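Local coordinates for protein beta-agarase D (Zobellia galactanivorans, PDB 4ASM) that hydrolyses the beta-1,4 linkages of agarose with retention of anomeric configuration, here as the GH16 catalytic domain of a longer secreted endo-beta-agarase, at residues A137-M142 and N349-D354; T145-I150 and E165-P170. All blocks are in the same frame, centred on the assembly; numbering follows the deposited sequence.

Interaction 1: A137-M142 and N349-D354; sequences ARVKVM and NNLLVD. With CA (calcium ion), chain B.
Arg138 and Asp354 face each other across two antiparallel strands, joined through both backbone and side chain. The amide N of Asp354 donates to Arg138 O at 2.8 Å, and the guanidinium answers with a salt bridge, Arg138 NH1 to Asp354 OD2, also 2.8 Å. That bond is far from straight (139° at the hydrogen): NH1 meets OD2 on its anti side, 35° out of the carboxylate plane. The two carboxylate oxygens divide the work: OD1 binds the calcium ion at 2.4 Å, OD2 takes the arginine. Asp354 O is a second ligand of the metal; Asp9, Asp34, Asn36, Gly89 and water 2 complete the site. Further along, Lys140 N donates to Leu352 O at 2.8 Å, and Val139 with Val353 forms the non-hydrogen-bonded pair between these two rungs. This is sheet pairing inside the GH16 beta-sandwich (jelly roll), with strand 220-229 bonded to the other edge of 133-140. Beyond Lys140 the strands part, and water 1 bridges the gap, within hydrogen-bonding distance of Lys140 O (2.9 Å) and Asn350 O (2.7 Å), with more acceptors around it than its two protons can serve. The Asn350 side chain leaves its backbone away from 137-142, and its ND2 hydrogen-bonds Asn92 OD1. On the face carrying Val139 and Val353 the contacts are apolar. Leu351 CG stands anti to the backbone N (chi1 -179°), and its CD1 reaches Val139 CG2 at 3.5 Å, the two side chains crossing obliquely. Met142 lays CG over the start of the opposite strand, 3.4 Å from Leu351 N, with SD above the Asn349 carbonyl carbon.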
loop_
_atom_site.group_PDB
_atom_site.type_symbol
_atom_site.label_atom_id
_atom_site.label_comp_id
_atom_site.label_asym_id
_atom_site.label_seq_id
_atom_site.Cartn_x
_atom_site.Cartn_y
_atom_site.Cartn_z
ATOM N N ALA A 137 -2.541 3.461 -10.187
ATOM C CA ALA A 137 -2.660 2.182 -10.878
ATOM C C ALA A 137 -4.103 1.812 -11.142
ATOM O O ALA A 137 -4.994 2.184 -10.372
ATOM C CB ALA A 137 -1.984 1.068 -10.080
ATOM N N ARG A 138 -4.323 1.083 -12.236
ATOM C CA ARG A 138 -5.612 0.449 -12.472
ATOM C C ARG A 138 -5.405 -1.022 -12.169
ATOM O O ARG A 138 -4.564 -1.686 -12.778
ATOM C CB ARG A 138 -6.103 0.661 -13.905
ATOM C CG ARG A 138 -7.472 0.056 -14.147
ATOM C CD ARG A 138 -8.036 0.518 -15.510
ATOM N NE ARG A 138 -9.418 0.043 -15.661
ATOM C CZ ARG A 138 -9.772 -1.087 -16.269
ATOM N NH1 ARG A 138 -8.858 -1.883 -16.804
ATOM N NH2 ARG A 138 -11.058 -1.434 -16.320
ATOM N N VAL A 139 -6.184 -1.535 -11.217
ATOM C CA VAL A 139 -5.908 -2.834 -10.607
ATOM C C VAL A 139 -7.189 -3.593 -10.280
ATOM O O VAL A 139 -8.140 -2.989 -9.785
ATOM C CB VAL A 139 -5.041 -2.653 -9.331
ATOM C CG1 VAL A 139 -5.665 -1.637 -8.347
ATOM C CG2 VAL A 139 -4.753 -3.997 -8.666
ATOM N N LYS A 140 -7.213 -4.894 -10.594
ATOM C CA LYS A 140 -8.275 -5.761 -10.125
ATOM C C LYS A 140 -7.820 -6.329 -8.791
ATOM O O LYS A 140 -6.951 -7.215 -8.740
ATOM C CB LYS A 140 -8.536 -6.887 -11.108
ATOM C CG LYS A 140 -9.740 -7.751 -10.723
ATOM C CD LYS A 140 -9.980 -8.837 -11.740
ATOM C CE LYS A 140 -11.253 -9.609 -11.441
ATOM N NZ LYS A 140 -11.459 -10.706 -12.445
ATOM N N VAL A 141 -8.430 -5.821 -7.720
ATOM C CA VAL A 141 -8.112 -6.286 -6.368
ATOM C C VAL A 141 -8.374 -7.793 -6.281
ATOM O O VAL A 141 -9.398 -8.272 -6.785
ATOM C CB VAL A 141 -8.983 -5.526 -5.340
ATOM C CG1 VAL A 141 -8.734 -6.024 -3.916
ATOM C CG2 VAL A 141 -8.745 -4.001 -5.464
ATOM N N MET A 142 -7.482 -8.554 -5.647
ATOM C CA MET A 142 -7.710 -9.990 -5.515
ATOM C C MET A 142 -8.946 -10.295 -4.693
ATOM O O MET A 142 -9.120 -9.747 -3.599
ATOM C CB MET A 142 -6.542 -10.692 -4.861
ATOM C CG MET A 142 -5.302 -10.685 -5.650
ATOM S SD MET A 142 -4.095 -11.838 -4.921
ATOM C CE MET A 142 -3.912 -11.007 -3.339
ATOM N N ASN A 349 -6.923 -15.614 -6.714
ATOM C CA ASN A 349 -5.642 -15.482 -6.045
ATOM C C ASN A 349 -4.551 -14.847 -6.881
ATOM O O ASN A 349 -3.364 -15.053 -6.614
ATOM C CB ASN A 349 -5.198 -16.846 -5.552
ATOM C CG ASN A 349 -6.124 -17.369 -4.490
ATOM O OD1 ASN A 349 -6.144 -16.832 -3.381
ATOM N ND2 ASN A 349 -6.934 -18.358 -4.835
ATOM N N ASN A 350 -4.971 -14.056 -7.866
ATOM C CA ASN A 350 -4.067 -13.456 -8.837
ATOM C C ASN A 350 -4.394 -11.985 -9.005
ATOM O O ASN A 350 -5.422 -11.616 -9.567
ATOM C CB ASN A 350 -4.176 -14.189 -10.176
ATOM C CG ASN A 350 -3.166 -13.721 -11.190
ATOM O OD1 ASN A 350 -2.132 -13.152 -10.858
ATOM N ND2 ASN A 350 -3.455 -13.984 -12.462
ATOM N N LEU A 351 -3.493 -11.144 -8.507
ATOM C CA LEU A 351 -3.641 -9.698 -8.606
ATOM C C LEU A 351 -3.325 -9.258 -10.032
ATOM O O LEU A 351 -2.285 -9.617 -10.549
ATOM C CB LEU A 351 -2.676 -9.043 -7.608
ATOM C CG LEU A 351 -2.700 -7.519 -7.548
ATOM C CD1 LEU A 351 -3.974 -6.991 -6.926
ATOM C CD2 LEU A 351 -1.494 -7.022 -6.758
ATOM N N LEU A 352 -4.212 -8.468 -10.649
ATOM C CA LEU A 352 -4.002 -7.999 -12.035
ATOM C C LEU A 352 -3.870 -6.497 -12.060
ATOM O O LEU A 352 -4.802 -5.789 -11.667
ATOM C CB LEU A 352 -5.186 -8.401 -12.930
ATOM C CG LEU A 352 -5.449 -9.895 -13.110
ATOM C CD1 LEU A 352 -6.631 -10.092 -14.039
ATOM C CD2 LEU A 352 -4.232 -10.646 -13.634
ATOM N N VAL A 353 -2.719 -5.996 -12.515
ATOM C CA VAL A 353 -2.543 -4.559 -12.682
ATOM C C VAL A 353 -2.487 -4.242 -14.182
ATOM O O VAL A 353 -1.568 -4.636 -14.905
ATOM C CB VAL A 353 -1.294 -4.009 -11.953
ATOM C CG1 VAL A 353 -1.201 -2.492 -12.108
ATOM C CG2 VAL A 353 -1.306 -4.409 -10.446
ATOM N N ASP A 354 -3.503 -3.532 -14.642
ATOM C CA ASP A 354 -3.590 -3.140 -16.042
ATOM C C ASP A 354 -2.503 -2.132 -16.394
ATOM O O ASP A 354 -1.877 -2.219 -17.462
ATOM C CB ASP A 354 -4.987 -2.564 -16.265
ATOM C CG ASP A 354 -5.292 -2.216 -17.722
ATOM O OD1 ASP A 354 -4.546 -2.621 -18.651
ATOM O OD2 ASP A 354 -6.310 -1.535 -17.930
HETATM CA CA CA B . -2.489 -2.904 -19.770
HETATM O O HOH W 1 -7.563 -9.976 -9.164
HETATM O O HOH W 2 -4.208 -3.824 -21.213
#

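Interaction 2: T145-I150 and E165-P170; sequences TLASDI and ECYGGP
Ser148 and Cys166 form an antiparallel hydrogen-bonded pair with two unequal bonds: Ser148 N to Cys166 O is 2.8 Å and nearly straight at 172°, whereas Cys166 N to Ser148 O stretches to 3.1 Å. Asp149 and Glu165 are the neighbouring non-hydrogen-bonded pair of this beta hairpin, made by strands 147-153 and 159-166. Toward Thr145 the regular ladder gives way. Leu146 O receives a CA-H...O contact from Tyr167, and water 3 links the two segments, accepting from Gly168 N and lying in hydrogen-bonding reach of Leu146 O and of Ser148 OG, which also meets Met142 N.

Among the side chains, Ala147 CB rests obliquely against the Tyr167 ring, 3.6 Å from CE2, while Thr145 O lies at the ring's edge, near its plane. The phenol OH hydrogen-bonds Gln328 NE2, and Trp330 packs edge-to-face with the ring. Thr145 CG2 touches Gly169 O. Asp149 and Glu165 run side by side in the same direction, their carboxylates turned 65° apart. Glu165 CG is anti to the backbone N (chi1 175°) and passes 3.7 Å from Asp149 OD1, a buried oxygen without a polar partner in the model. Glu165, the proton donor by similarity, has its OE1 hydrogen-bonded to His184 ND1, and Glu326 stands beside Asp149. With Asp149 OD1 only 4.4 Å from Glu165 OE2, acidic side chains gather in the probable catalytic cleft, which is therefore probably strongly acidic in character here.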
loop_
_atom_site.group_PDB
_atom_site.type_symbol
_atom_site.label_atom_id
_atom_site.label_comp_id
_atom_site.label_asym_id
_atom_site.label_seq_id
_atom_site.Cartn_x
_atom_site.Cartn_y
_atom_site.Cartn_z
ATOM N N THR A 145 -8.564 -13.156 0.844
ATOM C CA THR A 145 -8.332 -12.525 2.139
ATOM C C THR A 145 -6.888 -12.025 2.280
ATOM O O THR A 145 -6.568 -11.349 3.255
ATOM C CB THR A 145 -8.640 -13.484 3.285
ATOM O OG1 THR A 145 -7.762 -14.608 3.178
ATOM C CG2 THR A 145 -10.079 -13.987 3.172
ATOM N N LEU A 146 -6.022 -12.390 1.332
ATOM C CA LEU A 146 -4.657 -11.841 1.254
ATOM C C LEU A 146 -4.660 -10.364 0.916
ATOM O O LEU A 146 -5.639 -9.832 0.384
ATOM C CB LEU A 146 -3.862 -12.558 0.156
ATOM C CG LEU A 146 -3.619 -14.038 0.403
ATOM C CD1 LEU A 146 -3.087 -14.675 -0.868
ATOM C CD2 LEU A 146 -2.670 -14.281 1.565
ATOM N N ALA A 147 -3.534 -9.709 1.208
ATOM C CA ALA A 147 -3.370 -8.286 0.918
ATOM C C ALA A 147 -2.946 -8.068 -0.532
ATOM O O ALA A 147 -1.953 -8.663 -0.995
ATOM C CB ALA A 147 -2.327 -7.678 1.851
ATOM N N SER A 148 -3.719 -7.231 -1.227
ATOM C CA SER A 148 -3.354 -6.675 -2.536
ATOM C C SER A 148 -2.660 -5.352 -2.257
ATOM O O SER A 148 -3.291 -4.426 -1.706
ATOM C CB SER A 148 -4.614 -6.443 -3.369
ATOM O OG SER A 148 -5.267 -7.673 -3.663
ATOM N N ASP A 149 -1.367 -5.269 -2.597
ATOM C CA ASP A 149 -0.515 -4.142 -2.170
ATOM C C ASP A 149 0.147 -3.416 -3.323
ATOM O O ASP A 149 0.790 -4.049 -4.188
ATOM C CB ASP A 149 0.629 -4.614 -1.249
ATOM C CG ASP A 149 0.152 -5.262 0.037
ATOM O OD1 ASP A 149 -0.870 -4.834 0.610
ATOM O OD2 ASP A 149 0.875 -6.202 0.499
ATOM N N ILE A 150 0.014 -2.087 -3.329
ATOM C CA ILE A 150 0.803 -1.221 -4.213
ATOM C C ILE A 150 1.337 -0.135 -3.314
ATOM O O ILE A 150 0.565 0.548 -2.634
ATOM C CB ILE A 150 -0.047 -0.598 -5.335
ATOM C CG1 ILE A 150 -0.686 -1.709 -6.178
ATOM C CG2 ILE A 150 0.812 0.348 -6.160
ATOM C CD1 ILE A 150 -1.639 -1.216 -7.266
ATOM N N GLU A 165 -3.517 -0.889 0.245
ATOM C CA GLU A 165 -3.392 -2.106 1.050
ATOM C C GLU A 165 -4.833 -2.554 1.255
ATOM O O GLU A 165 -5.604 -1.870 1.956
ATOM C CB GLU A 165 -2.725 -1.815 2.396
ATOM C CG GLU A 165 -2.665 -3.003 3.325
ATOM C CD GLU A 165 -1.829 -2.703 4.545
ATOM O OE1 GLU A 165 -2.174 -1.728 5.246
ATOM O OE2 GLU A 165 -0.827 -3.419 4.802
ATOM N N CYS A 166 -5.219 -3.653 0.603
ATOM C CA CYS A 166 -6.614 -4.068 0.593
ATOM C C CYS A 166 -6.706 -5.580 0.711
ATOM O O CYS A 166 -6.066 -6.294 -0.035
ATOM C CB CYS A 166 -7.271 -3.590 -0.707
ATOM S SG CYS A 166 -9.049 -3.994 -0.789
ATOM N N TYR A 167 -7.490 -6.048 1.681
ATOM C CA TYR A 167 -7.775 -7.476 1.855
ATOM C C TYR A 167 -9.181 -7.693 1.339
ATOM O O TYR A 167 -10.145 -7.768 2.119
ATOM C CB TYR A 167 -7.658 -7.877 3.334
ATOM C CG TYR A 167 -6.475 -7.214 4.018
ATOM C CD1 TYR A 167 -6.556 -5.899 4.447
ATOM C CD2 TYR A 167 -5.308 -7.916 4.269
ATOM C CE1 TYR A 167 -5.493 -5.263 5.061
ATOM C CE2 TYR A 167 -4.210 -7.282 4.898
ATOM C CZ TYR A 167 -4.336 -5.958 5.288
ATOM O OH TYR A 167 -3.292 -5.280 5.915
ATOM N N GLY A 168 -9.286 -7.750 0.010
ATOM C CA GLY A 168 -10.553 -7.479 -0.660
ATOM C C GLY A 168 -11.609 -8.555 -0.664
ATOM O O GLY A 168 -12.791 -8.262 -0.930
ATOM N N GLY A 169 -11.214 -9.794 -0.406
ATOM C CA GLY A 169 -12.176 -10.889 -0.445
ATOM C C GLY A 169 -12.709 -11.202 0.938
ATOM O O GLY A 169 -11.944 -11.258 1.907
ATOM N N PRO A 170 -14.036 -11.384 1.064
ATOM C CA PRO A 170 -14.577 -11.716 2.372
ATOM C C PRO A 170 -14.274 -13.129 2.834
ATOM O O PRO A 170 -14.478 -13.433 3.993
ATOM C CB PRO A 170 -16.096 -11.534 2.193
ATOM C CG PRO A 170 -16.337 -11.753 0.750
ATOM C CD PRO A 170 -15.093 -11.202 0.051
HETATM O O HOH W 3 -7.010 -8.744 -1.790
#

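How the interactions relate
Strands 133-140 and 147-153 follow one another in the chain, and the connection between them carries interaction 1 into interaction 2; their centres lie 10 Å apart. Ser148 OG makes the polar link, a probable hydrogen bond of 3.1 Å from Met142 N, and also packs against Leu351 CD1 at 3.6 Å. Two packing contacts add to it: Ala137 CB to Ile150 CD1 at 3.6 Å and Val141 CG1 to Cys166 SG at 3.7 Å. Interaction 1 reaches the calcium ion through Asp354, whereas interaction 2 carries the putative proton donor Glu165, whose side chain is about 6 Å from that of Glu160, the nucleophile by similarity.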